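Local coordinates for protein L-lysine 6-monooxygenase involved in desferrioxamine biosynthesis (Erwinia amylovora CFBP1430, PDB 5O8P) that catalyses, probably, the N-hydroxylation of cadaverine with bound FAD and NADPH, a step in biosynthesis of the siderophore desferrioxamine E, at residues I12-G17 against T121-V126; G22-S27 against G35-Q40; G17-G22 against V381-L386; R138-D141 against K146-E149. All blocks are in the same frame, centred on the assembly; numbering follows the deposited sequence.

Contacts 1, 2 and 3 cluster round the bound FAD, their centres about 10 to 13 Å from one another, whereas the centre of contact 4 is about 10 Å from that of contact 1, 18 Å from contact 2 and 23 Å from contact 3. Contacts 2 and 3 share helix 18-27 and Gly22; contacts 1 and 3 share Gly17. The strands of contacts 1, 2 and 4 belong to one mixed sheet. Along the chain contact 2 closes first, then contact 1, contact 4 and finally contact 3. Contacts 1 and 3 bring sequence-distant segments to the adenosine and pyrophosphate of FAD in a Rossmann-like domain; contact 4 is an outer hairpin off the cofactor.

Contact 1 (I12-G17 against T121-V126). With FAD (flavin-adenine dinucleotide), chain C.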
# COMPACT_ATOMS: atom_id res chain seq x y z
N ILE B 12 1.19 45.57 4.55
CA ILE B 12 2.45 45.18 3.92
C ILE B 12 2.89 43.86 4.51
O ILE B 12 2.95 43.72 5.74
CB ILE B 12 3.58 46.21 4.18
CG1 ILE B 12 3.30 47.52 3.49
CG2 ILE B 12 4.92 45.68 3.65
CD1 ILE B 12 4.15 48.65 4.03
N GLY B 13 3.20 42.90 3.65
CA GLY B 13 3.79 41.64 4.08
C GLY B 13 5.29 41.77 3.97
O GLY B 13 5.80 42.20 2.93
N ILE B 14 6.00 41.43 5.04
CA ILE B 14 7.46 41.46 5.04
C ILE B 14 7.97 40.03 5.09
O ILE B 14 7.79 39.35 6.08
CB ILE B 14 8.00 42.23 6.26
CG1 ILE B 14 7.50 43.67 6.23
CG2 ILE B 14 9.53 42.16 6.31
CD1 ILE B 14 7.82 44.45 7.49
N GLY B 15 8.61 39.59 4.02
CA GLY B 15 9.04 38.21 3.83
C GLY B 15 8.10 37.52 2.87
O GLY B 15 6.91 37.67 3.01
N ILE B 16 8.64 36.80 1.89
CA ILE B 16 7.83 36.04 0.94
C ILE B 16 8.31 34.59 0.95
O ILE B 16 8.99 34.09 0.02
CB ILE B 16 7.86 36.65 -0.48
CG1 ILE B 16 7.43 38.11 -0.45
CG2 ILE B 16 6.91 35.89 -1.41
CD1 ILE B 16 7.76 38.85 -1.73
N GLY B 17 7.95 33.92 2.04
CA GLY B 17 8.04 32.47 2.11
C GLY B 17 6.77 31.92 1.55
O GLY B 17 5.95 32.68 1.04
N THR B 121 14.37 43.73 -1.77
CA THR B 121 13.94 44.79 -0.86
C THR B 121 14.12 44.33 0.59
O THR B 121 13.26 43.64 1.15
CB THR B 121 12.45 45.10 -1.13
OG1 THR B 121 12.24 45.22 -2.54
CG2 THR B 121 12.01 46.37 -0.45
N ARG B 122 15.24 44.70 1.18
CA ARG B 122 15.55 44.32 2.56
C ARG B 122 14.96 45.38 3.48
O ARG B 122 15.34 46.55 3.42
CB ARG B 122 17.07 44.20 2.78
CG ARG B 122 17.51 43.78 4.17
CD ARG B 122 18.99 43.43 4.23
NE ARG B 122 19.82 44.62 3.97
CZ ARG B 122 20.57 44.84 2.88
NH1 ARG B 122 20.64 43.96 1.87
NH2 ARG B 122 21.27 45.97 2.78
N VAL B 123 14.03 44.97 4.32
CA VAL B 123 13.47 45.85 5.35
C VAL B 123 14.51 45.99 6.45
O VAL B 123 15.02 44.98 6.94
CB VAL B 123 12.16 45.29 5.92
CG1 VAL B 123 11.71 46.07 7.15
CG2 VAL B 123 11.10 45.29 4.83
N GLU B 124 14.80 47.24 6.82
CA GLU B 124 15.86 47.55 7.80
C GLU B 124 15.34 48.08 9.12
O GLU B 124 15.94 47.82 10.17
CB GLU B 124 16.90 48.53 7.21
CG GLU B 124 17.49 48.04 5.90
CD GLU B 124 19.01 47.95 5.82
OE1 GLU B 124 19.69 48.72 6.53
OE2 GLU B 124 19.50 47.12 5.01
N TYR B 125 14.24 48.82 9.09
CA TYR B 125 13.64 49.39 10.30
C TYR B 125 12.14 49.58 10.10
O TYR B 125 11.68 49.88 8.99
CB TYR B 125 14.33 50.71 10.63
CG TYR B 125 14.03 51.29 12.01
CD1 TYR B 125 14.52 50.68 13.18
CD2 TYR B 125 13.29 52.49 12.14
CE1 TYR B 125 14.26 51.23 14.43
CE2 TYR B 125 13.02 53.04 13.39
CZ TYR B 125 13.51 52.41 14.53
OH TYR B 125 13.24 52.97 15.77
N VAL B 126 11.38 49.39 11.17
CA VAL B 126 9.95 49.66 11.18
C VAL B 126 9.64 50.50 12.41
O VAL B 126 10.23 50.30 13.46
CB VAL B 126 9.12 48.35 11.24
CG1 VAL B 126 7.63 48.66 11.21
CG2 VAL B 126 9.48 47.42 10.09
PA FAD C . 10.75 31.20 4.53
O1A FAD C . 11.37 30.42 3.39
O2A FAD C . 11.49 31.32 5.84
O5B FAD C . 10.46 32.67 3.93
C5B FAD C . 10.99 33.86 4.52
C4B FAD C . 11.42 34.89 3.48
O4B FAD C . 11.51 36.18 4.11
C3B FAD C . 12.79 34.60 2.89
O3B FAD C . 12.72 34.73 1.47
C2B FAD C . 13.72 35.62 3.56
O2B FAD C . 14.82 36.03 2.75
C1B FAD C . 12.78 36.78 3.82
N9A FAD C . 13.22 37.76 4.85
C8A FAD C . 13.63 37.53 6.12
N7A FAD C . 13.94 38.71 6.74
C5A FAD C . 13.71 39.71 5.86
C6A FAD C . 13.82 41.19 5.85
N6A FAD C . 14.25 41.88 6.93
N1A FAD C . 13.48 41.85 4.71
C2A FAD C . 13.05 41.19 3.61
N3A FAD C . 12.93 39.85 3.55
C4A FAD C . 13.24 39.07 4.62
N1 FAD C . 6.24 22.08 5.84
C2 FAD C . 5.23 21.38 5.27
O2 FAD C . 4.06 21.60 5.67
N3 FAD C . 5.44 20.48 4.29
C4 FAD C . 6.68 20.21 3.82
O4 FAD C . 6.85 19.36 2.92
C4X FAD C . 7.84 20.93 4.40
N5 FAD C . 9.10 20.70 3.97
C5X FAD C . 10.14 21.38 4.53
C6 FAD C . 11.42 21.10 4.05
C7 FAD C . 12.53 21.76 4.57
C7M FAD C . 13.91 21.44 4.04
C8 FAD C . 12.35 22.76 5.65
C8M FAD C . 13.54 23.48 6.23
C9 FAD C . 11.07 23.04 6.14
C9A FAD C . 9.93 22.39 5.62
N10 FAD C . 8.60 22.65 6.09
C10 FAD C . 7.54 21.91 5.48
C1' FAD C . 8.26 23.63 7.15
C2' FAD C . 7.87 25.01 6.59
O2' FAD C . 6.93 24.87 5.50
C3' FAD C . 9.07 25.86 6.12
O3' FAD C . 9.96 26.11 7.21
C4' FAD C . 8.66 27.20 5.50
O4' FAD C . 9.68 27.63 4.59
C5' FAD C . 8.45 28.30 6.55
O5' FAD C . 7.60 29.30 6.00
P FAD C . 8.11 30.82 5.86
O1P FAD C . 7.01 31.62 5.19
O2P FAD C . 8.57 31.17 7.25
O3P FAD C . 9.30 30.52 4.79
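Ile14 and Val123 meet through their branch methyls, and the isoleucine can be traced outward atom by atom. At CB, chi1 of -60° sets CG1 beside the backbone N and leaves CG2 anti to it. CG2 comes nearest Val123, with Ile14 CG2 3.8 Å from Val123 CG2 and 4.1 Å from Val123 CB. The other branch starts with Ile14 CG1 at 4.2 Å from Val123 CG2. At its tip, Ile14 CD1 turns to the next inward-facing residue and stands 4.3 Å from Val126 CG2. The two main side chains cross at about a right angle, and the contact is wholly apolar and buried.

What joins the segments further is the cofactor. Val123 uses its backbone twice on the adenine: its N donates to FAD N1A (3.2 Å, N-H...N angle 159°), and FAD N6A donates to its O (3.2 Å, 165°). Both bonds are nearly straight, so they read the N1/N6 edge of adenine without a side chain. On the other segment, Gly13, Gly15 and Gly17 form a glycine-rich turn that passes along the ribose and O5B, consistent with the dinucleotide-binding turn of Rossmann-like flavoproteins; a CB on Gly15 would collide with FAD O4B.

Strand 8-14 runs between strands 35-38 and 155-157; Ile14 also touches Leu157 and Phe349, while strand 134-141 flanks strand 121-129 and touches Val123 through Val137.

Contact 2 (G22-S27 against G35-Q40). With FAD (flavin-adenine dinucleotide), chain C.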
# COMPACT_ATOMS: atom_id res chain seq x y z
N GLY B 22 1.39 32.67 -0.22
CA GLY B 22 -0.01 32.26 -0.13
C GLY B 22 -0.91 33.45 0.06
O GLY B 22 -1.80 33.69 -0.76
N LEU B 23 -0.67 34.21 1.12
CA LEU B 23 -1.43 35.44 1.39
C LEU B 23 -1.51 36.33 0.15
O LEU B 23 -2.57 36.91 -0.14
CB LEU B 23 -0.83 36.24 2.55
CG LEU B 23 -1.64 37.43 3.08
CD1 LEU B 23 -3.08 37.07 3.33
CD2 LEU B 23 -1.00 37.95 4.36
N ALA B 24 -0.41 36.42 -0.59
CA ALA B 24 -0.35 37.23 -1.79
C ALA B 24 -1.29 36.74 -2.88
O ALA B 24 -2.00 37.56 -3.48
CB ALA B 24 1.07 37.30 -2.32
N CYS B 25 -1.31 35.43 -3.13
CA CYS B 25 -2.24 34.88 -4.12
C CYS B 25 -3.69 35.04 -3.69
O CYS B 25 -4.57 35.26 -4.50
CB CYS B 25 -1.99 33.40 -4.35
SG CYS B 25 -0.33 32.95 -4.86
N LEU B 26 -3.93 34.90 -2.39
CA LEU B 26 -5.28 35.04 -1.87
C LEU B 26 -5.73 36.48 -1.86
O LEU B 26 -6.90 36.73 -2.11
CB LEU B 26 -5.40 34.41 -0.48
CG LEU B 26 -5.30 32.88 -0.46
CD1 LEU B 26 -5.29 32.36 0.97
CD2 LEU B 26 -6.43 32.24 -1.25
N SER B 27 -4.81 37.43 -1.59
CA SER B 27 -5.17 38.86 -1.52
C SER B 27 -5.29 39.56 -2.87
O SER B 27 -6.08 40.49 -2.98
CB SER B 27 -4.22 39.65 -0.62
OG SER B 27 -2.87 39.46 -0.93
N GLY B 35 -2.40 45.72 -1.09
CA GLY B 35 -1.35 45.10 -0.30
C GLY B 35 -0.10 44.90 -1.13
O GLY B 35 -0.15 44.82 -2.35
N VAL B 36 1.03 44.86 -0.45
CA VAL B 36 2.30 44.66 -1.11
C VAL B 36 3.20 43.81 -0.22
O VAL B 36 3.07 43.82 1.01
CB VAL B 36 2.94 46.02 -1.46
CG1 VAL B 36 3.47 46.72 -0.23
CG2 VAL B 36 4.03 45.88 -2.50
N PHE B 37 4.09 43.07 -0.86
CA PHE B 37 4.94 42.12 -0.18
C PHE B 37 6.39 42.39 -0.52
O PHE B 37 6.75 42.47 -1.68
CB PHE B 37 4.57 40.71 -0.62
CG PHE B 37 3.22 40.28 -0.16
CD1 PHE B 37 3.06 39.65 1.07
CD2 PHE B 37 2.09 40.53 -0.93
CE1 PHE B 37 1.81 39.26 1.50
CE2 PHE B 37 0.83 40.16 -0.49
CZ PHE B 37 0.70 39.50 0.71
N LEU B 38 7.23 42.48 0.52
CA LEU B 38 8.64 42.84 0.40
C LEU B 38 9.52 41.66 0.80
O LEU B 38 9.34 41.13 1.88
CB LEU B 38 8.93 44.00 1.36
CG LEU B 38 8.55 45.43 1.00
CD1 LEU B 38 7.38 45.53 0.03
CD2 LEU B 38 8.30 46.24 2.26
N ASP B 39 10.48 41.29 -0.03
CA ASP B 39 11.47 40.25 0.31
C ASP B 39 12.87 40.66 -0.17
O ASP B 39 12.99 41.32 -1.20
CB ASP B 39 11.06 38.91 -0.33
CG ASP B 39 11.86 37.72 0.20
OD1 ASP B 39 11.45 37.13 1.21
OD2 ASP B 39 12.90 37.37 -0.39
N GLN B 40 13.90 40.27 0.58
CA GLN B 40 15.27 40.70 0.29
C GLN B 40 15.98 39.91 -0.81
O GLN B 40 16.91 40.42 -1.44
CB GLN B 40 16.11 40.71 1.56
CG GLN B 40 16.49 39.37 2.12
CD GLN B 40 17.00 39.49 3.54
OE1 GLN B 40 17.86 40.33 3.87
NE2 GLN B 40 16.47 38.65 4.39
PA FAD C . 10.75 31.20 4.53
O1A FAD C . 11.37 30.42 3.39
O2A FAD C . 11.49 31.32 5.84
O5B FAD C . 10.46 32.67 3.93
C5B FAD C . 10.99 33.86 4.52
C4B FAD C . 11.42 34.89 3.48
O4B FAD C . 11.51 36.18 4.11
C3B FAD C . 12.79 34.60 2.89
O3B FAD C . 12.72 34.73 1.47
C2B FAD C . 13.72 35.62 3.56
O2B FAD C . 14.82 36.03 2.75
C1B FAD C . 12.78 36.78 3.82
N9A FAD C . 13.22 37.76 4.85
C8A FAD C . 13.63 37.53 6.12
N7A FAD C . 13.94 38.71 6.74
C5A FAD C . 13.71 39.71 5.86
C6A FAD C . 13.82 41.19 5.85
N6A FAD C . 14.25 41.88 6.93
N1A FAD C . 13.48 41.85 4.71
C2A FAD C . 13.05 41.19 3.61
N3A FAD C . 12.93 39.85 3.55
C4A FAD C . 13.24 39.07 4.62
N1 FAD C . 6.24 22.08 5.84
C2 FAD C . 5.23 21.38 5.27
O2 FAD C . 4.06 21.60 5.67
N3 FAD C . 5.44 20.48 4.29
C4 FAD C . 6.68 20.21 3.82
O4 FAD C . 6.85 19.36 2.92
C4X FAD C . 7.84 20.93 4.40
N5 FAD C . 9.10 20.70 3.97
C5X FAD C . 10.14 21.38 4.53
C6 FAD C . 11.42 21.10 4.05
C7 FAD C . 12.53 21.76 4.57
C7M FAD C . 13.91 21.44 4.04
C8 FAD C . 12.35 22.76 5.65
C8M FAD C . 13.54 23.48 6.23
C9 FAD C . 11.07 23.04 6.14
C9A FAD C . 9.93 22.39 5.62
N10 FAD C . 8.60 22.65 6.09
C10 FAD C . 7.54 21.91 5.48
C1' FAD C . 8.26 23.63 7.15
C2' FAD C . 7.87 25.01 6.59
O2' FAD C . 6.93 24.87 5.50
C3' FAD C . 9.07 25.86 6.12
O3' FAD C . 9.96 26.11 7.21
C4' FAD C . 8.66 27.20 5.50
O4' FAD C . 9.68 27.63 4.59
C5' FAD C . 8.45 28.30 6.55
O5' FAD C . 7.60 29.30 6.00
P FAD C . 8.11 30.82 5.86
O1P FAD C . 7.01 31.62 5.19
O2P FAD C . 8.57 31.17 7.25
O3P FAD C . 9.30 30.52 4.79
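The Phe37 ring packs against one turn of the helix, and Ala24 supplies the closest approach. Its methyl lies over one face, 3.8 Å from the ring centroid to Ala24 CB and 27° off the normal, a CH-pi contact displaced toward the rim, with Ala24 CB 3.4 Å from Phe37 CE2. At the ring edge, near its plane, come Leu23 CG, 3.9 Å from Phe37 CZ, and Ser27 OG, 3.8 Å from Phe37 CE2. That hydroxyl is turned back on its own helix: with chi1 52°, Ser27 OG donates to Leu23 O at 2.7 Å, while Ser27 N reaches the same oxygen from the opposite face of its carbonyl plane.

Helix 22-27 and strand 35-38 pass 9.4 Å apart and nearly antiparallel, 158° between directions, as expected for helix and second strand of the beta-alpha-beta unit 8-14, 18-27, 35-38, the Rossmann crossover. The ring of Phe11 on the first strand also meets Phe37.

Packing thins toward both strand ends. Partly exposed Gly35 lies alongside Ser27 with 7.4 Å between their CA atoms and no contact. Beyond Leu38 the chain leaves the helix for FAD, Asp39 OD1 standing 2.7 Å from ribose O3B, while partly exposed Gln40 brings CB and its amide against the adenine.

Contact 3 (G17-G22 against V381-L386); sequences GPFNLG and VQNAEL. With FAD (flavin-adenine dinucleotide), chain C.
Phe19 and Gln382 bury the most surface here, and Asn383 follows. The glutamine lies beside the root of the phenylalanine, Gln382 CD 3.9 Å from Phe19 CB, and its chain bends at chi2 (-114°), which turns the amide toward the next helix residue. There Gln382 NE2 donates to Asn20 OD1 at 2.8 Å along a nearly straight path (170°). The acceptor lies in the Gln382 amide plane, although the donor is tilted slightly out of the Asn20 carbonyl plane. The other end of Asn20, ND2, bonds to Gly15 O. Gln382 is also held from helix 399-410, by Arg402 at OE1 and Asn403 at NE2, and bonds from Asn20, Arg402 and Asn403 together probably fix the rotation of the amide.

Phe19 projects past the glutamine to Asn383, whose CB is 3.5 Å from Phe19 CE2; ring and amide planes stand 66° apart. Phe19 also forms a cation-pi pair with Arg402. From this position the Asn383 amide reaches the cofactor: ND2 donates a weak bond to FAD O2P at 3.4 Å. The Phe19 ring packs obliquely against FAD O5'.

Gly17 is the N-cap of the helix, with Leu21 N bonded to Gly17 O at 2.9 Å. A helix start facing a pyrophosphate, whose charge its dipole would probably help to stabilise, is typical of the dinucleotide-binding site of Rossmann-like flavoproteins.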
# COMPACT_ATOMS: atom_id res chain seq x y z
N GLY B 17 7.95 33.92 2.04
CA GLY B 17 8.04 32.47 2.11
C GLY B 17 6.77 31.92 1.55
O GLY B 17 5.95 32.68 1.04
N PRO B 18 6.56 30.59 1.64
CA PRO B 18 5.32 30.01 1.13
C PRO B 18 4.07 30.53 1.82
O PRO B 18 3.02 30.60 1.17
CB PRO B 18 5.48 28.51 1.39
CG PRO B 18 6.93 28.30 1.70
CD PRO B 18 7.42 29.58 2.29
N PHE B 19 4.19 30.92 3.09
CA PHE B 19 3.05 31.52 3.79
C PHE B 19 2.62 32.89 3.25
O PHE B 19 1.46 33.04 2.87
CB PHE B 19 3.31 31.57 5.31
CG PHE B 19 3.57 30.23 5.91
CD1 PHE B 19 2.75 29.13 5.60
CD2 PHE B 19 4.58 30.05 6.82
CE1 PHE B 19 2.98 27.89 6.15
CE2 PHE B 19 4.80 28.80 7.38
CZ PHE B 19 4.01 27.73 7.03
N ASN B 20 3.52 33.87 3.19
CA ASN B 20 3.16 35.18 2.60
C ASN B 20 2.93 35.11 1.10
O ASN B 20 2.17 35.91 0.59
CB ASN B 20 4.18 36.27 2.92
CG ASN B 20 3.88 37.01 4.22
OD1 ASN B 20 2.88 36.77 4.86
ND2 ASN B 20 4.78 37.90 4.61
N LEU B 21 3.57 34.18 0.41
CA LEU B 21 3.28 33.97 -1.01
C LEU B 21 1.84 33.49 -1.16
O LEU B 21 1.14 33.86 -2.11
CB LEU B 21 4.24 32.96 -1.64
CG LEU B 21 4.06 32.70 -3.14
CD1 LEU B 21 4.24 33.98 -3.94
CD2 LEU B 21 5.01 31.61 -3.65
N GLY B 22 1.39 32.67 -0.22
CA GLY B 22 -0.01 32.26 -0.13
C GLY B 22 -0.91 33.45 0.06
O GLY B 22 -1.80 33.69 -0.76
N VAL B 381 1.56 37.90 12.49
CA VAL B 381 2.71 37.04 12.22
C VAL B 381 2.27 35.74 11.55
O VAL B 381 1.19 35.26 11.82
CB VAL B 381 3.53 36.75 13.50
CG1 VAL B 381 4.14 38.04 14.09
CG2 VAL B 381 2.73 35.99 14.57
N GLN B 382 3.11 35.21 10.66
CA GLN B 382 2.93 33.91 10.01
C GLN B 382 4.10 33.07 10.50
O GLN B 382 5.24 33.44 10.26
CB GLN B 382 3.05 34.05 8.49
CG GLN B 382 2.08 35.02 7.86
CD GLN B 382 1.07 34.36 6.96
OE1 GLN B 382 0.38 33.44 7.36
NE2 GLN B 382 0.98 34.84 5.71
N ASN B 383 3.83 31.94 11.15
CA ASN B 383 4.89 31.02 11.57
C ASN B 383 5.87 31.61 12.61
O ASN B 383 7.08 31.39 12.52
CB ASN B 383 5.64 30.52 10.32
CG ASN B 383 6.48 29.25 10.55
OD1 ASN B 383 6.09 28.31 11.27
ND2 ASN B 383 7.64 29.20 9.90
N ALA B 384 5.38 32.36 13.60
CA ALA B 384 6.18 32.63 14.82
C ALA B 384 5.32 32.49 16.09
O ALA B 384 5.58 33.12 17.12
CB ALA B 384 6.83 34.01 14.73
N GLU B 385 4.29 31.65 15.98
CA GLU B 385 3.28 31.48 17.02
C GLU B 385 3.18 30.01 17.48
O GLU B 385 2.17 29.64 18.07
CB GLU B 385 1.91 32.03 16.54
CG GLU B 385 1.16 31.21 15.46
CD GLU B 385 1.60 31.46 14.03
OE1 GLU B 385 2.68 32.01 13.81
OE2 GLU B 385 0.86 31.05 13.12
N LEU B 386 4.22 29.21 17.24
CA LEU B 386 4.30 27.81 17.73
C LEU B 386 4.05 27.68 19.25
O LEU B 386 3.43 26.73 19.73
CB LEU B 386 5.68 27.22 17.37
CG LEU B 386 6.12 25.80 17.78
CD1 LEU B 386 5.05 24.74 17.53
CD2 LEU B 386 7.40 25.42 17.06
PA FAD C . 10.75 31.20 4.53
O1A FAD C . 11.37 30.42 3.39
O2A FAD C . 11.49 31.32 5.84
O5B FAD C . 10.46 32.67 3.93
C5B FAD C . 10.99 33.86 4.52
C4B FAD C . 11.42 34.89 3.48
O4B FAD C . 11.51 36.18 4.11
C3B FAD C . 12.79 34.60 2.89
O3B FAD C . 12.72 34.73 1.47
C2B FAD C . 13.72 35.62 3.56
O2B FAD C . 14.82 36.03 2.75
C1B FAD C . 12.78 36.78 3.82
N9A FAD C . 13.22 37.76 4.85
C8A FAD C . 13.63 37.53 6.12
N7A FAD C . 13.94 38.71 6.74
C5A FAD C . 13.71 39.71 5.86
C6A FAD C . 13.82 41.19 5.85
N6A FAD C . 14.25 41.88 6.93
N1A FAD C . 13.48 41.85 4.71
C2A FAD C . 13.05 41.19 3.61
N3A FAD C . 12.93 39.85 3.55
C4A FAD C . 13.24 39.07 4.62
N1 FAD C . 6.24 22.08 5.84
C2 FAD C . 5.23 21.38 5.27
O2 FAD C . 4.06 21.60 5.67
N3 FAD C . 5.44 20.48 4.29
C4 FAD C . 6.68 20.21 3.82
O4 FAD C . 6.85 19.36 2.92
C4X FAD C . 7.84 20.93 4.40
N5 FAD C . 9.10 20.70 3.97
C5X FAD C . 10.14 21.38 4.53
C6 FAD C . 11.42 21.10 4.05
C7 FAD C . 12.53 21.76 4.57
C7M FAD C . 13.91 21.44 4.04
C8 FAD C . 12.35 22.76 5.65
C8M FAD C . 13.54 23.48 6.23
C9 FAD C . 11.07 23.04 6.14
C9A FAD C . 9.93 22.39 5.62
N10 FAD C . 8.60 22.65 6.09
C10 FAD C . 7.54 21.91 5.48
C1' FAD C . 8.26 23.63 7.15
C2' FAD C . 7.87 25.01 6.59
O2' FAD C . 6.93 24.87 5.50
C3' FAD C . 9.07 25.86 6.12
O3' FAD C . 9.96 26.11 7.21
C4' FAD C . 8.66 27.20 5.50
O4' FAD C . 9.68 27.63 4.59
C5' FAD C . 8.45 28.30 6.55
O5' FAD C . 7.60 29.30 6.00
P FAD C . 8.11 30.82 5.86
O1P FAD C . 7.01 31.62 5.19
O2P FAD C . 8.57 31.17 7.25
O3P FAD C . 9.30 30.52 4.79

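Contact 4 (R138-D141 against K146-E149)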
# COMPACT_ATOMS: atom_id res chain seq x y z
N ARG B 138 11.04 51.03 6.59
CA ARG B 138 12.20 51.52 5.82
C ARG B 138 12.94 50.35 5.18
O ARG B 138 13.48 49.48 5.87
CB ARG B 138 13.14 52.35 6.71
CG ARG B 138 13.94 53.41 5.95
CD ARG B 138 14.82 54.26 6.87
NE ARG B 138 15.81 53.41 7.58
CZ ARG B 138 16.10 53.43 8.89
NH1 ARG B 138 15.51 54.29 9.73
NH2 ARG B 138 17.00 52.58 9.37
N SER B 139 12.95 50.34 3.84
CA SER B 139 13.62 49.31 3.06
C SER B 139 14.91 49.81 2.43
O SER B 139 15.18 51.02 2.39
CB SER B 139 12.70 48.80 1.95
OG SER B 139 12.80 49.60 0.78
N THR B 140 15.70 48.86 1.92
CA THR B 140 16.92 49.14 1.17
C THR B 140 16.93 48.21 -0.02
O THR B 140 16.82 47.00 0.16
CB THR B 140 18.18 48.88 2.04
OG1 THR B 140 18.30 49.90 3.05
CG2 THR B 140 19.45 48.88 1.22
N ASP B 141 17.05 48.74 -1.24
CA ASP B 141 17.17 47.90 -2.43
C ASP B 141 18.52 47.18 -2.44
O ASP B 141 19.56 47.83 -2.39
CB ASP B 141 16.98 48.72 -3.71
CG ASP B 141 16.95 47.85 -4.97
OD1 ASP B 141 15.88 47.31 -5.32
OD2 ASP B 141 18.01 47.70 -5.61
N LYS B 146 19.37 51.79 -2.81
CA LYS B 146 18.37 52.86 -2.69
C LYS B 146 17.45 52.69 -1.48
O LYS B 146 16.92 51.60 -1.27
CB LYS B 146 17.53 52.90 -3.96
CG LYS B 146 16.44 53.97 -3.96
CD LYS B 146 15.81 54.11 -5.33
CE LYS B 146 14.86 55.30 -5.35
NZ LYS B 146 14.01 55.31 -6.57
N GLN B 147 17.27 53.76 -0.71
CA GLN B 147 16.34 53.77 0.41
C GLN B 147 14.93 54.05 -0.09
O GLN B 147 14.74 54.85 -1.00
CB GLN B 147 16.74 54.84 1.44
CG GLN B 147 18.15 54.70 2.00
CD GLN B 147 18.34 53.44 2.82
OE1 GLN B 147 17.55 53.17 3.72
NE2 GLN B 147 19.38 52.66 2.51
N GLN B 148 13.94 53.38 0.50
CA GLN B 148 12.52 53.70 0.27
C GLN B 148 11.77 53.48 1.57
O GLN B 148 12.18 52.68 2.40
CB GLN B 148 11.90 52.84 -0.84
CG GLN B 148 12.88 52.02 -1.67
CD GLN B 148 12.20 51.22 -2.77
OE1 GLN B 148 11.16 51.63 -3.32
NE2 GLN B 148 12.80 50.06 -3.10
N GLU B 149 10.69 54.24 1.75
CA GLU B 149 9.79 54.09 2.90
C GLU B 149 8.41 53.72 2.42
O GLU B 149 7.91 54.27 1.44
CB GLU B 149 9.76 55.36 3.76
CG GLU B 149 10.96 55.43 4.70
CD GLU B 149 11.00 56.65 5.61
OE1 GLU B 149 10.05 57.50 5.57
OE2 GLU B 149 12.00 56.72 6.38
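Arg138 and Glu149 run side by side in the same direction from a non-hydrogen-bonded pair, with their aliphatic parts touching: Arg138 CG is 3.8 Å from Glu149 CG. Guanidinium and carboxylate planes stand 35° apart, yet Arg138 NE is 5.2 Å from Glu149 OE2, too far for a salt bridge; Glu149 instead pairs through OE1 with Arg136.

The side chains of Thr140 and Gln147, on the same face, likewise lie alongside each other and point the same way; their backbones form the other non-hydrogen-bonded pair. Gln147 bends at chi2 (-65°), which folds its amide over toward the opposite strand, and NE2 gives a weak bond to Thr140 OG1 at 3.0 Å. On the other face, Ser139 OG meets the stem of Gln148 (CG, 3.4 Å) and bonds to Trp150 NE1.

Ser139 with Gln148 is the hydrogen-bonded pair. Ser139 N donates to Gln148 O at 2.9 Å, nearly head-on, whereas Gln148 N comes to Ser139 O at 3.3 Å from above the carbonyl plane. Asp141 N adds a third bond, 2.9 Å to Lys146 O, where the strands turn; Asp141 OD2 accepts from Ser144 N in the connecting loop.

Directions 148° apart and a short connection, 142-146, define an antiparallel beta hairpin. With strand 121-129 beside strand 134-141, it completes a three-stranded antiparallel meander, as in the FAD domains of glutathione-reductase-like flavoproteins.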